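Local atomic coordinates of fiber (Murine adenovirus 2, PDB entry 5NBH), a protein that probably attaches the virus to host cells as the fibre of its capsid, with a trimeric distal domain that binds N-acetylglucosamine. Residues N120-G125 with I223-F228; M93-G98 with C146-M151; F192-Y197 with T216-K221. All coordinates share one frame; numbering follows the deposited sequence. Where two conformers were deposited one is given.

Contact 1: N120-G125 with I223-F228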
loop_
_atom_site.group_PDB
_atom_site.type_symbol
_atom_site.label_atom_id
_atom_site.label_comp_id
_atom_site.label_asym_id
_atom_site.label_seq_id
_atom_site.Cartn_x
_atom_site.Cartn_y
_atom_site.Cartn_z
ATOM N N ASN A 120 1.795 -4.133 8.686
ATOM C CA ASN A 120 0.982 -3.311 9.563
ATOM C C ASN A 120 0.582 -4.115 10.762
ATOM O O ASN A 120 0.166 -5.248 10.631
ATOM C CB ASN A 120 -0.295 -2.856 8.868
ATOM C CG ASN A 120 -1.081 -1.877 9.705
ATOM O OD1 ASN A 120 -0.647 -0.739 9.913
ATOM N ND2 ASN A 120 -2.266 -2.304 10.177
ATOM N N ILE A 121 0.693 -3.520 11.939
ATOM C CA ILE A 121 0.263 -4.153 13.164
ATOM C C ILE A 121 -0.505 -3.163 14.035
ATOM O O ILE A 121 -0.174 -1.991 14.105
ATOM C CB ILE A 121 1.455 -4.779 13.945
ATOM C CG1 ILE A 121 0.949 -5.663 15.078
ATOM C CG2 ILE A 121 2.433 -3.715 14.423
ATOM C CD1 ILE A 121 2.048 -6.563 15.651
ATOM N N ASP A 122 -1.529 -3.677 14.685
ATOM C CA ASP A 122 -2.341 -2.915 15.628
ATOM C C ASP A 122 -2.240 -3.662 16.936
ATOM O O ASP A 122 -2.736 -4.771 17.025
ATOM C CB ASP A 122 -3.770 -2.917 15.124
ATOM C CG ASP A 122 -4.571 -1.836 15.725
ATOM O OD1 ASP A 122 -4.782 -0.828 15.035
ATOM O OD2 ASP A 122 -4.924 -1.963 16.901
ATOM N N VAL A 123 -1.555 -3.098 17.929
ATOM C CA VAL A 123 -1.226 -3.820 19.165
ATOM C C VAL A 123 -2.077 -3.225 20.257
ATOM O O VAL A 123 -2.109 -2.020 20.417
ATOM C CB VAL A 123 0.264 -3.648 19.554
ATOM C CG1 VAL A 123 0.589 -4.317 20.898
ATOM C CG2 VAL A 123 1.180 -4.197 18.480
ATOM N N THR A 124 -2.790 -4.053 20.997
ATOM C CA THR A 124 -3.541 -3.573 22.154
ATOM C C THR A 124 -3.035 -4.330 23.384
ATOM O O THR A 124 -3.434 -5.466 23.662
ATOM C CB THR A 124 -5.052 -3.762 21.994
ATOM O OG1 THR A 124 -5.495 -3.096 20.806
ATOM C CG2 THR A 124 -5.801 -3.176 23.173
ATOM N N GLY A 125 -2.099 -3.692 24.074
ATOM C CA GLY A 125 -1.562 -4.195 25.352
ATOM C C GLY A 125 -2.570 -4.111 26.486
ATOM O O GLY A 125 -3.477 -3.264 26.493
ATOM N N ILE A 223 -0.532 0.456 23.388
ATOM C CA ILE A 223 -1.679 0.382 22.514
ATOM C C ILE A 223 -1.387 1.341 21.370
ATOM O O ILE A 223 -1.427 2.540 21.563
ATOM C CB ILE A 223 -2.976 0.809 23.225
ATOM C CG1 ILE A 223 -3.244 -0.115 24.399
ATOM C CG2 ILE A 223 -4.142 0.799 22.241
ATOM C CD1 ILE A 223 -4.519 0.204 25.169
ATOM N N PHE A 224 -1.042 0.791 20.211
ATOM C CA PHE A 224 -0.548 1.559 19.077
ATOM C C PHE A 224 -0.702 0.808 17.762
ATOM O O PHE A 224 -0.879 -0.397 17.802
ATOM C CB PHE A 224 0.929 1.899 19.273
ATOM C CG PHE A 224 1.826 0.708 19.372
ATOM C CD1 PHE A 224 2.063 0.090 20.599
ATOM C CD2 PHE A 224 2.466 0.211 18.256
ATOM C CE1 PHE A 224 2.921 -1.002 20.697
ATOM C CE2 PHE A 224 3.315 -0.880 18.351
ATOM C CZ PHE A 224 3.532 -1.496 19.566
ATOM N N GLN A 225 -0.623 1.531 16.630
ATOM C CA GLN A 225 -0.544 0.956 15.274
ATOM C C GLN A 225 0.783 1.425 14.674
ATOM O O GLN A 225 1.239 2.550 14.923
ATOM C CB GLN A 225 -1.726 1.387 14.329
ATOM C CG GLN A 225 -1.696 0.755 12.906
ATOM C CD GLN A 225 -2.876 1.098 11.947
ATOM O OE1 GLN A 225 -2.701 1.864 10.995
ATOM N NE2 GLN A 225 -4.006 0.429 12.118
ATOM N N MET A 226 1.444 0.547 13.942
ATOM C CA MET A 226 2.590 0.965 13.139
ATOM C C MET A 226 2.801 0.094 11.930
ATOM O O MET A 226 2.333 -1.014 11.863
ATOM C CB MET A 226 3.884 1.102 13.936
ATOM C CG MET A 226 4.470 -0.110 14.620
ATOM S SD MET A 226 6.264 0.123 14.514
ATOM C CE MET A 226 6.302 -0.106 12.740
ATOM N N SER A 227 3.458 0.678 10.947
ATOM C CA SER A 227 3.678 -0.009 9.693
ATOM C C SER A 227 5.055 0.323 9.238
ATOM O O SER A 227 5.594 1.378 9.591
ATOM C CB SER A 227 2.589 0.358 8.652
ATOM O OG SER A 227 2.799 1.617 8.115
ATOM N N PHE A 228 5.627 -0.571 8.461
ATOM C CA PHE A 228 6.901 -0.333 7.785
ATOM C C PHE A 228 6.949 -1.196 6.533
ATOM O O PHE A 228 6.158 -2.127 6.402
ATOM C CB PHE A 228 8.103 -0.618 8.726
ATOM C CG PHE A 228 8.226 -2.055 9.157
ATOM C CD1 PHE A 228 7.598 -2.511 10.304
ATOM C CD2 PHE A 228 9.010 -2.948 8.441
ATOM C CE1 PHE A 228 7.720 -3.826 10.725
ATOM C CE2 PHE A 228 9.117 -4.272 8.851
ATOM C CZ PHE A 228 8.461 -4.712 9.971
HETATM O O HOH W 1 -0.687 1.939 9.614
#
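Phe224 takes a chi1 of 61°, with CG held between the backbone N and the carbonyl carbon, and this folds the ring back alongside Val123 of the neighbouring strand. Val123 CB stands over one face of the ring, 4.1 Å from its centroid, in a CH-pi contact, while Val123 CG2 reaches Phe224 CZ at 3.7 Å. Gln225 instead sends CG anti to the backbone N (chi1 -178°) and runs out extended on the other face of the sheet, where NE2 gives a long hydrogen bond of 3.3 Å to Asp122 OD1. The carboxylate receives it on its anti lone pair, with carboxylate and amide planes 76° apart.

In the ABCJ sheet of the fibre head, these are strands C and J, antiparallel and in regular register. Val123 N to Phe224 O is the shortest backbone bond, 2.8 Å, and Ile121 and Met226 exchange a further pair. Apolar residues suit the face of Ile121, Val123, Phe224 and Met226, which packs onto the GHID sheet. On the face of Asn120 and Gln225, which meets the second subunit, amides suit because they both give and accept hydrogen bonds: Gln225 NE2 also binds Met229 O of the second subunit, and Asn120 ND2 is held by Gln109 OE1.

Contact 2: M93-G98 with C146-M151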
loop_
_atom_site.group_PDB
_atom_site.type_symbol
_atom_site.label_atom_id
_atom_site.label_comp_id
_atom_site.label_asym_id
_atom_site.label_seq_id
_atom_site.Cartn_x
_atom_site.Cartn_y
_atom_site.Cartn_z
ATOM N N MET A 93 -4.034 -11.986 17.424
ATOM C CA MET A 93 -3.027 -12.913 17.930
ATOM C C MET A 93 -2.607 -12.500 19.339
ATOM O O MET A 93 -2.331 -11.333 19.594
ATOM C CB MET A 93 -1.822 -12.881 17.003
ATOM C CG MET A 93 -0.827 -13.948 17.292
ATOM S SD MET A 93 0.512 -13.846 16.174
ATOM C CE MET A 93 -0.308 -14.097 14.579
ATOM N N ARG A 94 -2.542 -13.473 20.233
ATOM C CA ARG A 94 -2.093 -13.225 21.594
ATOM C C ARG A 94 -0.568 -13.278 21.629
ATOM O O ARG A 94 0.037 -14.264 21.129
ATOM C CB ARG A 94 -2.677 -14.315 22.491
ATOM C CG ARG A 94 -2.422 -14.095 23.963
ATOM C CD ARG A 94 -2.987 -12.756 24.344
ATOM N NE ARG A 94 -3.415 -12.750 25.717
ATOM C CZ ARG A 94 -4.200 -11.826 26.220
ATOM N NH1 ARG A 94 -4.607 -10.822 25.458
ATOM N NH2 ARG A 94 -4.548 -11.913 27.484
ATOM N N LEU A 95 0.042 -12.191 22.137
ATOM C CA LEU A 95 1.478 -12.031 22.245
ATOM C C LEU A 95 1.861 -11.796 23.694
ATOM O O LEU A 95 1.149 -11.129 24.419
ATOM C CB LEU A 95 1.972 -10.840 21.420
ATOM C CG LEU A 95 1.662 -10.941 19.929
ATOM C CD1 LEU A 95 2.080 -9.690 19.223
ATOM C CD2 LEU A 95 2.346 -12.143 19.344
ATOM N N ARG A 96 2.981 -12.360 24.088
ATOM C CA ARG A 96 3.549 -12.123 25.427
ATOM C C ARG A 96 4.797 -11.255 25.321
ATOM O O ARG A 96 5.636 -11.454 24.417
ATOM C CB ARG A 96 3.909 -13.455 26.058
ATOM C CG ARG A 96 4.384 -13.348 27.486
ATOM C CD ARG A 96 4.569 -14.711 28.106
ATOM N NE ARG A 96 4.911 -14.614 29.523
ATOM C CZ ARG A 96 4.986 -15.634 30.373
ATOM N NH1 ARG A 96 4.787 -16.887 29.959
ATOM N NH2 ARG A 96 5.310 -15.404 31.639
ATOM N N ASN A 97 4.945 -10.314 26.260
ATOM C CA ASN A 97 6.143 -9.512 26.379
ATOM C C ASN A 97 7.246 -10.318 27.067
ATOM O O ASN A 97 7.394 -10.276 28.314
ATOM C CB ASN A 97 5.861 -8.232 27.168
ATOM C CG ASN A 97 7.117 -7.426 27.444
ATOM O OD1 ASN A 97 8.157 -7.592 26.784
ATOM N ND2 ASN A 97 7.039 -6.553 28.452
ATOM N N GLY A 98 8.027 -11.036 26.269
ATOM C CA GLY A 98 9.118 -11.869 26.773
ATOM C C GLY A 98 8.677 -12.835 27.847
ATOM O O GLY A 98 7.784 -13.617 27.603
ATOM N N CYS A 146 2.974 -18.621 9.942
ATOM C CA CYS A 146 3.153 -18.050 11.294
ATOM C C CYS A 146 3.070 -19.150 12.357
ATOM O O CYS A 146 2.134 -19.973 12.353
ATOM C CB CYS A 146 2.147 -16.958 11.559
ATOM S SG CYS A 146 2.464 -16.042 13.084
ATOM N N LEU A 147 4.116 -19.226 13.183
ATOM C CA LEU A 147 4.193 -20.174 14.300
ATOM C C LEU A 147 3.653 -19.619 15.603
ATOM O O LEU A 147 3.331 -20.390 16.512
ATOM C CB LEU A 147 5.640 -20.620 14.497
ATOM C CG LEU A 147 6.289 -21.237 13.248
ATOM C CD1 LEU A 147 7.773 -21.453 13.480
ATOM C CD2 LEU A 147 5.596 -22.541 12.859
ATOM N N THR A 148 3.591 -18.288 15.720
ATOM C CA THR A 148 3.186 -17.596 16.967
ATOM C C THR A 148 1.681 -17.609 17.190
ATOM O O THR A 148 1.196 -17.658 18.312
ATOM C CB THR A 148 3.675 -16.141 16.962
ATOM O OG1 THR A 148 5.060 -16.107 16.635
ATOM C CG2 THR A 148 3.425 -15.463 18.284
ATOM N N GLY A 149 0.932 -17.574 16.089
ATOM C CA GLY A 149 -0.509 -17.562 16.150
ATOM C C GLY A 149 -1.065 -17.800 14.759
ATOM O O GLY A 149 -0.304 -17.983 13.815
ATOM N N ARG A 150 -2.373 -17.723 14.639
ATOM C CA ARG A 150 -3.022 -18.051 13.374
ATOM C C ARG A 150 -3.030 -16.842 12.420
ATOM O O ARG A 150 -3.491 -15.763 12.777
ATOM C CB ARG A 150 -4.443 -18.575 13.608
ATOM C CG ARG A 150 -5.170 -19.015 12.332
ATOM C CD ARG A 150 -6.460 -19.790 12.632
ATOM N NE ARG A 150 -7.475 -19.596 11.588
ATOM C CZ ARG A 150 -8.705 -19.130 11.816
ATOM N NH1 ARG A 150 -9.093 -18.835 13.042
ATOM N NH2 ARG A 150 -9.550 -18.969 10.817
ATOM N N MET A 151 -2.519 -17.073 11.213
ATOM C CA MET A 151 -2.609 -16.117 10.104
ATOM C C MET A 151 -3.064 -16.904 8.875
ATOM O O MET A 151 -2.924 -18.121 8.840
ATOM C CB MET A 151 -1.301 -15.387 9.882
ATOM C CG MET A 151 -0.902 -14.519 11.091
ATOM S SD MET A 151 0.609 -13.557 10.823
ATOM C CE MET A 151 0.057 -12.371 9.584
HETATM O O HOH W 2 -0.782 -16.581 19.943
#
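Met93, on strand A (83-96) of the ABCJ sheet in the fibre head, drives its side chain into the bend of the loop 146-151 that follows strand D (131-140). CG leaves anti to the backbone N and the next torsion is extended too, which carries SD straight out to the loop; a turn at chi3 (-61°) then brings CE up against both Cys146 and Met151. There Met93 CE lies 3.7 Å from Cys146 SG and 3.6 Å from Met151 CG, with the two methionine side chains crossing at about a right angle. Long, flexible and apolar, methionine suits a partly buried place where its end meets the sulfur of Cys146 and the CG of Met151. Gly149 suits the place beside it because, with no side chain, its CA can settle 3.8 Å from Met93 CG.

Thr148 has chi1 -50°, which splits its two branches between different tasks. CG2, anti to the backbone N, points at strand A and meets Leu95 CD2 at 3.6 Å, also touching Met93 SD. OG1 is used by Gln138 N of strand D. Farther along segment 93-98, Asn97 forms part of the N-acetylglucosamine site and is braced by hydrogen bonds to Glu102 and Thr134 N. No direct hydrogen bond joins the two segments; a water donates to both backbones instead, to Arg94 O at 2.7 Å and to Thr148 O at 2.8 Å.

Contact 3: F192-Y197 with T216-K221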
loop_
_atom_site.group_PDB
_atom_site.type_symbol
_atom_site.label_atom_id
_atom_site.label_comp_id
_atom_site.label_asym_id
_atom_site.label_seq_id
_atom_site.Cartn_x
_atom_site.Cartn_y
_atom_site.Cartn_z
ATOM N N PHE A 192 -5.277 10.451 24.177
ATOM C CA PHE A 192 -3.830 10.468 23.982
ATOM C C PHE A 192 -3.097 10.129 25.294
ATOM O O PHE A 192 -3.438 10.663 26.368
ATOM C CB PHE A 192 -3.361 11.831 23.463
ATOM C CG PHE A 192 -1.893 12.019 23.509
ATOM C CD1 PHE A 192 -1.082 11.522 22.479
ATOM C CD2 PHE A 192 -1.272 12.651 24.609
ATOM C CE1 PHE A 192 0.285 11.701 22.506
ATOM C CE2 PHE A 192 0.105 12.833 24.620
ATOM C CZ PHE A 192 0.883 12.343 23.569
ATOM N N LYS A 193 -2.108 9.263 25.206
ATOM C CA LYS A 193 -1.252 8.932 26.353
ATOM C C LYS A 193 0.201 9.329 26.162
ATOM O O LYS A 193 0.790 9.951 27.055
ATOM C CB LYS A 193 -1.335 7.442 26.681
ATOM C CG LYS A 193 -2.706 6.946 27.117
ATOM C CD LYS A 193 -3.163 7.563 28.438
ATOM C CE LYS A 193 -4.590 7.119 28.700
ATOM N NZ LYS A 193 -5.023 7.477 30.078
ATOM N N GLN A 194 0.817 8.968 25.036
ATOM C CA GLN A 194 2.221 9.256 24.824
ATOM C C GLN A 194 2.650 9.245 23.357
ATOM O O GLN A 194 2.262 8.345 22.630
ATOM C CB GLN A 194 3.062 8.174 25.535
ATOM C CG GLN A 194 4.544 8.473 25.553
ATOM C CD GLN A 194 5.365 7.451 26.314
ATOM O OE1 GLN A 194 4.867 6.414 26.736
ATOM N NE2 GLN A 194 6.648 7.747 26.485
ATOM N N SER A 195 3.525 10.174 22.982
ATOM C CA SER A 195 4.270 10.070 21.718
ATOM C C SER A 195 5.586 9.382 22.025
ATOM O O SER A 195 6.369 9.834 22.877
ATOM C CB SER A 195 4.554 11.418 21.086
ATOM O OG SER A 195 3.357 12.141 20.949
ATOM N N THR A 196 5.829 8.271 21.339
ATOM C CA THR A 196 6.992 7.451 21.604
ATOM C C THR A 196 7.411 6.748 20.296
ATOM O O THR A 196 7.211 7.295 19.178
ATOM C CB THR A 196 6.752 6.527 22.829
ATOM O OG1 THR A 196 7.954 5.787 23.098
ATOM C CG2 THR A 196 5.569 5.586 22.636
ATOM N N TYR A 197 8.048 5.609 20.409
ATOM C CA TYR A 197 8.616 4.910 19.251
ATOM C C TYR A 197 8.589 3.405 19.454
ATOM O O TYR A 197 8.410 2.901 20.579
ATOM C CB TYR A 197 10.044 5.384 18.991
ATOM C CG TYR A 197 10.910 5.369 20.241
ATOM C CD1 TYR A 197 11.501 4.209 20.676
ATOM C CD2 TYR A 197 11.118 6.533 20.983
ATOM C CE1 TYR A 197 12.281 4.182 21.823
ATOM C CE2 TYR A 197 11.911 6.516 22.127
ATOM C CZ TYR A 197 12.480 5.336 22.542
ATOM O OH TYR A 197 13.292 5.290 23.682
ATOM N N THR A 216 8.423 1.296 23.414
ATOM C CA THR A 216 8.899 1.938 24.660
ATOM C C THR A 216 7.779 2.810 25.215
ATOM O O THR A 216 7.233 3.653 24.503
ATOM C CB THR A 216 10.166 2.725 24.417
ATOM O OG1 THR A 216 11.194 1.807 24.063
ATOM C CG2 THR A 216 10.592 3.504 25.652
ATOM N N THR A 217 7.399 2.554 26.466
ATOM C CA THR A 217 6.282 3.267 27.115
ATOM C C THR A 217 6.727 3.884 28.475
ATOM O O THR A 217 7.702 3.439 29.057
ATOM C CB THR A 217 5.048 2.374 27.302
ATOM O OG1 THR A 217 5.339 1.289 28.208
ATOM C CG2 THR A 217 4.624 1.791 25.952
ATOM N N SER A 218 6.019 4.922 28.906
ATOM C CA SER A 218 6.141 5.485 30.255
ATOM C C SER A 218 4.753 5.589 30.862
ATOM O O SER A 218 3.976 6.476 30.496
ATOM C CB SER A 218 6.765 6.872 30.214
ATOM O OG SER A 218 7.880 6.891 29.358
ATOM N N GLY A 219 4.398 4.643 31.716
ATOM C CA GLY A 219 3.172 4.740 32.472
ATOM C C GLY A 219 1.953 4.112 31.838
ATOM O O GLY A 219 1.056 3.674 32.557
ATOM N N CYS A 220 1.944 3.996 30.517
ATOM C CA CYS A 220 0.764 3.616 29.765
ATOM C C CYS A 220 0.819 2.193 29.248
ATOM O O CYS A 220 1.858 1.533 29.231
ATOM C CB CYS A 220 0.533 4.600 28.603
ATOM S SG CYS A 220 1.887 4.768 27.424
ATOM N N LYS A 221 -0.340 1.737 28.826
ATOM C CA LYS A 221 -0.485 0.472 28.121
ATOM C C LYS A 221 0.079 0.635 26.720
ATOM O O LYS A 221 -0.143 1.645 26.097
ATOM C CB LYS A 221 -1.950 0.093 28.012
ATOM C CG LYS A 221 -2.644 -0.122 29.349
ATOM C CD LYS A 221 -4.037 -0.664 29.133
ATOM C CE LYS A 221 -4.741 -0.980 30.436
ATOM N NZ LYS A 221 -5.350 0.220 31.036
HETATM O O HOH W 3 9.333 6.351 27.386
#
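Thr196 OG1 donates a short hydrogen bond of 2.7 Å to Thr216 O, approaching from above the carbonyl plane, about 35° out of it. Next to it the backbone makes its own link, Thr216 N to Tyr197 O at 3.3 Å. Beyond this point the chains stand farther apart, and the side chain of Gln194 spans the gap: with CG anti to the backbone N (chi1 -172°) and the chain extended, Gln194 OE1 accepts from Ser218 N at 2.9 Å. Glutamine suits this place, being long enough to cross and able to replace a backbone carbonyl as acceptor; its NE2 gives a hydrogen bond to a water. Cys220 SG lies 3.5 Å from Gln194 OE1, and Lys193 CB packs on Cys220 CB. Thr216 sets its OG1 3.4 Å from Tyr197 CE1, approaching the ring obliquely.

In the second shell, Lys193 and Gln194 form a classic beta bulge opposite Cys186. Thr216 OG1 is hydrogen-bonded to Thr132 OG1, and Thr217 OG1 to Ala129 O and Gln133 NE2, so the end of strand 208-217 lies against Thr132 and Gln133, residues of the N-acetylglucosamine site. The Tyr197 ring stacks on Phe192 of the third subunit.

The contact lies at the open end of the hairpin of strands 191-205 and 208-217 in the GHID sheet, where strand 179-188 flanks the first and strand 131-140 the second.

Overall arrangement
Contact 1 is the most buried of the three, a regular strand pair with backbone bonds along its length and an apolar face turned to the other sheet; contacts 2 and 3 are only partly buried and rely more on side chains. Contacts 1 and 2 both involve the ABCJ sheet, contact 2 joining it to a loop, and their centres are about 14 Å apart; yet contact 2 is apolar and sulfur-rich, with water as its polar bridge. Contact 3, at an end of the GHID sheet, is mainly polar, built from threonine, serine and glutamine. It touches contact 1 where Lys221 packs on Gly125. Contacts 1 and 3 both meet neighbouring subunits, whereas no other subunit of the trimer touches contact 2.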